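Local coordinates for protein AAR187Cp (Eremothecium gossypii, PDB 3ZIL) that probably regulates the establishment of sister-chromatid cohesion through cohesin, here represented by the C-terminal, all-helical Wap1 domain of the protein, at residues I90-P95 / L152-T157; R174-G179 / A215-E220. All coordinates share one frame; numbering follows the deposited sequence.

Overall arrangement
Contacts 1 and 2 lie in series along an elongated, all-helical Wap1 domain, the first closing before the second opens. Contact 1 joins the end of helix 81-93 to helix 147-158; contact 2 joins the end of helix 168-178 to the loop between helices 201-215 and 225-235. Their centres are about 26 Å apart, and lie about 17 Å (contact 1) and 13 Å (contact 2) from the centre of the chain. They are linked directly, because helices 147-158 and 168-178 are consecutive and pack together: Leu152 CD1 meets Leu175 CD2 at 4.1 Å. Contact 1 adds to its apolar packing a carboxylate held by residues flanking its segments, whereas across contact 2 only carbon atoms meet.

Contact 1. Residues I90-P95 / L152-T157; sequences IADKIP and LYIWAT
Asp92, near the end of helix 81-93, packs against Ile154 and Tyr153 on one side of helix 147-158. Its CB rests on the end of the isoleucine, 3.7 Å from Ile154 CD1. The next atom, CG, stands anti to the backbone N (chi1 -168°), which carries the carboxylate past the isoleucine to the phenol ring, and CG lies 3.8 Å from Tyr153 CE2. At the tip, OD1 approaches the ring edge in its plane, 3.5 Å from Tyr153 CE2; the carboxylate and ring planes are 73° apart. This is an edge approach rather than a hydrogen bond. The oxygens find their polar partners nearby: OD1 bonds Tyr158 OH, while OD2 bonds Tyr150 OH and forms a salt bridge with Lys143. Within the helical array of the Wap1 domain, Asp92 thus ties helix 81-93 to helix 147-158, which supplies both hydroxyls. Beneath the polar tip the packing is apolar, and Ile154 CD1 also touches Ala91 CB at 4.1 Å. The turns about CA-CB and CB-CG1 of Ile154 are both near -60°, and they bring CD1 close to the backbone of helix 81-93, Ile154 CD1 lying 3.8 Å from Asp92 N. The Tyr153 ring is backed by its own helix: Thr157 OG1 sits 3.4 Å above the ring plane, over the centre, and donates a hydrogen bond to Tyr153 O at 2.7 Å. Tyr153 also meets the Phe144 ring.

Contact 2. Residues R174-G179 / A215-E220; sequences RLISRG and AGLSRE
The loop between helices 201-215 and 225-235 lays Leu217 against Ser177 and Ile176 in the last turn of helix 168-178. The two branches of the leucine divide the work. CD2 reaches the helix backbone and lies 3.4 Å from Ser177 CA, a tight apolar approach, with Ser177 CB 3.6 Å from the same methyl. CD1 turns to the neighbouring residue and meets Ile176 CG2 at 4.0 Å. With CG anti to its own carbonyl carbon (chi1 -68°), Leu217 sends both methyls across to the helix although its CB does not point there. No hydrogen bond joins the two segments. Ser177 OG instead turns back along its helix and donates to Arg174 O at 2.7 Å, an oxygen that also accepts Arg178 N from the same face of its carbonyl plane. Ile176 is buried, and beyond the leucine it packs on Ala187, Cys188 and Leu191 of helix 185-193. Gly179 then leaves the helical path with positive phi (69°). Leu217 covers the final turn of a helix that ends at a glycine in the left-handed region, a common form of helix C-terminus.

Contact 1. Residues I90-P95 / L152-T157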
# COMPACT_ATOMS: atom_id res chain seq x y z
N ILE A 90 -20.63 -3.38 11.88
CA ILE A 90 -21.56 -4.27 11.26
C ILE A 90 -20.92 -5.02 10.07
O ILE A 90 -21.04 -6.28 9.98
CB ILE A 90 -22.84 -3.51 10.82
CG1 ILE A 90 -23.56 -3.00 12.06
CG2 ILE A 90 -23.70 -4.37 9.86
CD1 ILE A 90 -23.90 -4.12 13.02
N ALA A 91 -20.30 -4.29 9.15
CA ALA A 91 -19.68 -4.95 7.99
C ALA A 91 -18.66 -5.97 8.46
O ALA A 91 -18.57 -7.07 7.91
CB ALA A 91 -18.99 -3.94 7.09
N ASP A 92 -17.85 -5.58 9.42
CA ASP A 92 -16.87 -6.50 10.01
C ASP A 92 -17.47 -7.65 10.87
O ASP A 92 -16.91 -8.71 10.88
CB ASP A 92 -15.86 -5.70 10.80
CG ASP A 92 -14.63 -6.50 11.24
OD1 ASP A 92 -14.18 -7.39 10.47
OD2 ASP A 92 -14.09 -6.15 12.37
N LYS A 93 -18.59 -7.45 11.55
CA LYS A 93 -19.10 -8.42 12.52
C LYS A 93 -19.94 -9.45 11.77
O LYS A 93 -19.90 -10.61 12.14
CB LYS A 93 -20.00 -7.72 13.56
CG LYS A 93 -20.33 -8.58 14.77
CD LYS A 93 -19.09 -9.16 15.46
CE LYS A 93 -19.53 -10.38 16.25
NZ LYS A 93 -18.70 -10.43 17.47
N ILE A 94 -20.63 -9.06 10.69
CA ILE A 94 -21.50 -10.00 9.94
C ILE A 94 -21.36 -9.66 8.51
O ILE A 94 -22.30 -9.11 7.87
CB ILE A 94 -23.01 -9.88 10.34
CG1 ILE A 94 -23.44 -8.38 10.29
CG2 ILE A 94 -23.25 -10.56 11.72
CD1 ILE A 94 -24.98 -8.15 10.34
N PRO A 95 -20.17 -9.95 7.98
CA PRO A 95 -19.85 -9.64 6.61
C PRO A 95 -20.71 -10.50 5.66
O PRO A 95 -21.00 -11.67 5.97
CB PRO A 95 -18.35 -10.07 6.50
CG PRO A 95 -18.17 -11.11 7.59
CD PRO A 95 -19.00 -10.50 8.71
N LEU A 152 -10.31 1.86 6.40
CA LEU A 152 -9.10 1.18 5.75
C LEU A 152 -9.17 -0.38 5.91
O LEU A 152 -8.98 -1.14 4.95
CB LEU A 152 -7.79 1.66 6.42
CG LEU A 152 -7.36 3.12 6.05
CD1 LEU A 152 -6.29 3.58 7.02
CD2 LEU A 152 -6.81 3.23 4.58
N TYR A 153 -9.44 -0.80 7.16
CA TYR A 153 -9.57 -2.22 7.48
C TYR A 153 -10.68 -2.92 6.69
O TYR A 153 -10.46 -3.94 6.12
CB TYR A 153 -9.81 -2.43 8.98
CG TYR A 153 -9.85 -3.88 9.37
CD1 TYR A 153 -8.65 -4.61 9.53
CD2 TYR A 153 -11.07 -4.53 9.53
CE1 TYR A 153 -8.68 -5.94 9.89
CE2 TYR A 153 -11.10 -5.86 9.85
CZ TYR A 153 -9.91 -6.54 10.04
OH TYR A 153 -10.00 -7.88 10.35
N ILE A 154 -11.90 -2.35 6.67
CA ILE A 154 -12.95 -2.93 5.93
C ILE A 154 -12.57 -3.07 4.47
O ILE A 154 -12.83 -4.12 3.84
CB ILE A 154 -14.27 -2.10 6.02
CG1 ILE A 154 -14.72 -2.01 7.47
CG2 ILE A 154 -15.29 -2.68 5.04
CD1 ILE A 154 -15.06 -3.44 7.99
N TRP A 155 -12.05 -1.97 3.90
CA TRP A 155 -11.73 -1.87 2.50
C TRP A 155 -10.71 -2.90 2.12
O TRP A 155 -10.88 -3.59 1.11
CB TRP A 155 -11.14 -0.46 2.27
CG TRP A 155 -10.86 -0.12 0.81
CD1 TRP A 155 -10.94 -0.98 -0.33
CD2 TRP A 155 -10.39 1.17 0.30
NE1 TRP A 155 -10.55 -0.31 -1.48
CE2 TRP A 155 -10.16 0.98 -1.15
CE3 TRP A 155 -10.08 2.40 0.89
CZ2 TRP A 155 -9.77 2.02 -1.95
CZ3 TRP A 155 -9.64 3.44 0.09
CH2 TRP A 155 -9.52 3.26 -1.32
N ALA A 156 -9.67 -3.08 2.93
CA ALA A 156 -8.60 -4.00 2.53
C ALA A 156 -9.08 -5.42 2.87
O ALA A 156 -8.61 -6.37 2.26
CB ALA A 156 -7.38 -3.76 3.30
N THR A 157 -10.03 -5.57 3.78
CA THR A 157 -10.30 -6.98 4.25
C THR A 157 -11.40 -7.63 3.40
O THR A 157 -11.36 -8.81 3.11
CB THR A 157 -10.68 -7.05 5.75
OG1 THR A 157 -9.64 -6.48 6.53
CG2 THR A 157 -10.98 -8.53 6.26

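Contact 2. Residues R174-G179 / A215-E220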
# COMPACT_ATOMS: atom_id res chain seq x y z
N ARG A 174 -1.63 11.09 0.14
CA ARG A 174 -1.79 12.28 1.01
C ARG A 174 -1.98 11.86 2.48
O ARG A 174 -1.38 12.45 3.36
CB ARG A 174 -2.90 13.22 0.57
CG ARG A 174 -2.62 13.95 -0.75
CD ARG A 174 -3.65 15.07 -0.95
NE ARG A 174 -5.08 14.61 -0.95
CZ ARG A 174 -5.73 14.14 -2.05
NH1 ARG A 174 -5.13 13.95 -3.21
NH2 ARG A 174 -7.00 13.78 -2.00
N LEU A 175 -2.78 10.81 2.73
CA LEU A 175 -3.02 10.29 4.09
C LEU A 175 -1.71 9.81 4.73
O LEU A 175 -1.41 10.15 5.86
CB LEU A 175 -4.02 9.10 4.04
CG LEU A 175 -4.29 8.37 5.38
CD1 LEU A 175 -5.09 9.22 6.42
CD2 LEU A 175 -4.98 7.01 5.17
N ILE A 176 -0.89 9.05 4.00
CA ILE A 176 0.42 8.64 4.54
C ILE A 176 1.28 9.83 4.89
O ILE A 176 1.91 9.82 5.94
CB ILE A 176 1.12 7.68 3.59
CG1 ILE A 176 0.25 6.37 3.44
CG2 ILE A 176 2.59 7.38 3.98
CD1 ILE A 176 0.51 5.65 2.12
N SER A 177 1.30 10.88 4.04
CA SER A 177 2.22 11.99 4.21
C SER A 177 1.83 12.86 5.41
O SER A 177 2.64 13.62 5.90
CB SER A 177 2.28 12.89 2.94
OG SER A 177 1.04 13.63 2.98
N ARG A 178 0.55 12.84 5.80
CA ARG A 178 0.12 13.58 6.98
C ARG A 178 0.56 12.84 8.25
O ARG A 178 0.62 13.48 9.34
CB ARG A 178 -1.39 13.83 7.00
CG ARG A 178 -1.88 14.87 5.98
CD ARG A 178 -3.40 15.21 6.16
NE ARG A 178 -4.31 14.05 5.98
CZ ARG A 178 -4.86 13.65 4.84
NH1 ARG A 178 -4.52 14.23 3.68
NH2 ARG A 178 -5.77 12.58 4.85
N GLY A 179 0.83 11.52 8.12
CA GLY A 179 1.55 10.75 9.16
C GLY A 179 0.86 10.48 10.50
O GLY A 179 1.53 10.23 11.52
N ALA A 215 7.35 10.56 -2.74
CA ALA A 215 8.79 10.90 -2.93
C ALA A 215 9.18 12.09 -2.01
O ALA A 215 10.37 12.25 -1.69
CB ALA A 215 9.05 11.23 -4.37
N GLY A 216 8.17 12.87 -1.55
CA GLY A 216 8.35 13.98 -0.60
C GLY A 216 8.31 13.62 0.89
O GLY A 216 8.42 14.51 1.75
N LEU A 217 8.19 12.33 1.22
CA LEU A 217 8.08 11.89 2.62
C LEU A 217 9.44 12.01 3.31
O LEU A 217 10.48 12.03 2.62
CB LEU A 217 7.69 10.38 2.70
CG LEU A 217 6.26 10.07 2.23
CD1 LEU A 217 5.97 8.53 2.14
CD2 LEU A 217 5.21 10.76 3.11
N SER A 218 9.46 11.92 4.64
CA SER A 218 10.74 11.92 5.35
C SER A 218 11.63 10.77 4.83
O SER A 218 11.10 9.74 4.34
CB SER A 218 10.53 11.81 6.83
OG SER A 218 9.97 10.54 7.21
N ARG A 219 12.97 10.89 4.97
CA ARG A 219 13.84 9.78 4.49
C ARG A 219 13.57 8.43 5.19
O ARG A 219 13.72 7.38 4.59
CB ARG A 219 15.36 10.10 4.45
CG ARG A 219 15.93 10.62 5.77
CD ARG A 219 17.31 10.05 6.20
NE ARG A 219 17.17 9.78 7.63
CZ ARG A 219 17.37 10.65 8.64
NH1 ARG A 219 17.85 11.89 8.42
NH2 ARG A 219 17.13 10.23 9.89
N GLU A 220 13.15 8.46 6.44
CA GLU A 220 12.66 7.28 7.16
C GLU A 220 11.62 6.39 6.38
O GLU A 220 11.63 5.12 6.43
CB GLU A 220 12.02 7.77 8.46
CG GLU A 220 10.97 6.85 9.05
CD GLU A 220 10.74 7.12 10.53
OE1 GLU A 220 11.53 7.92 11.11
OE2 GLU A 220 9.79 6.54 11.10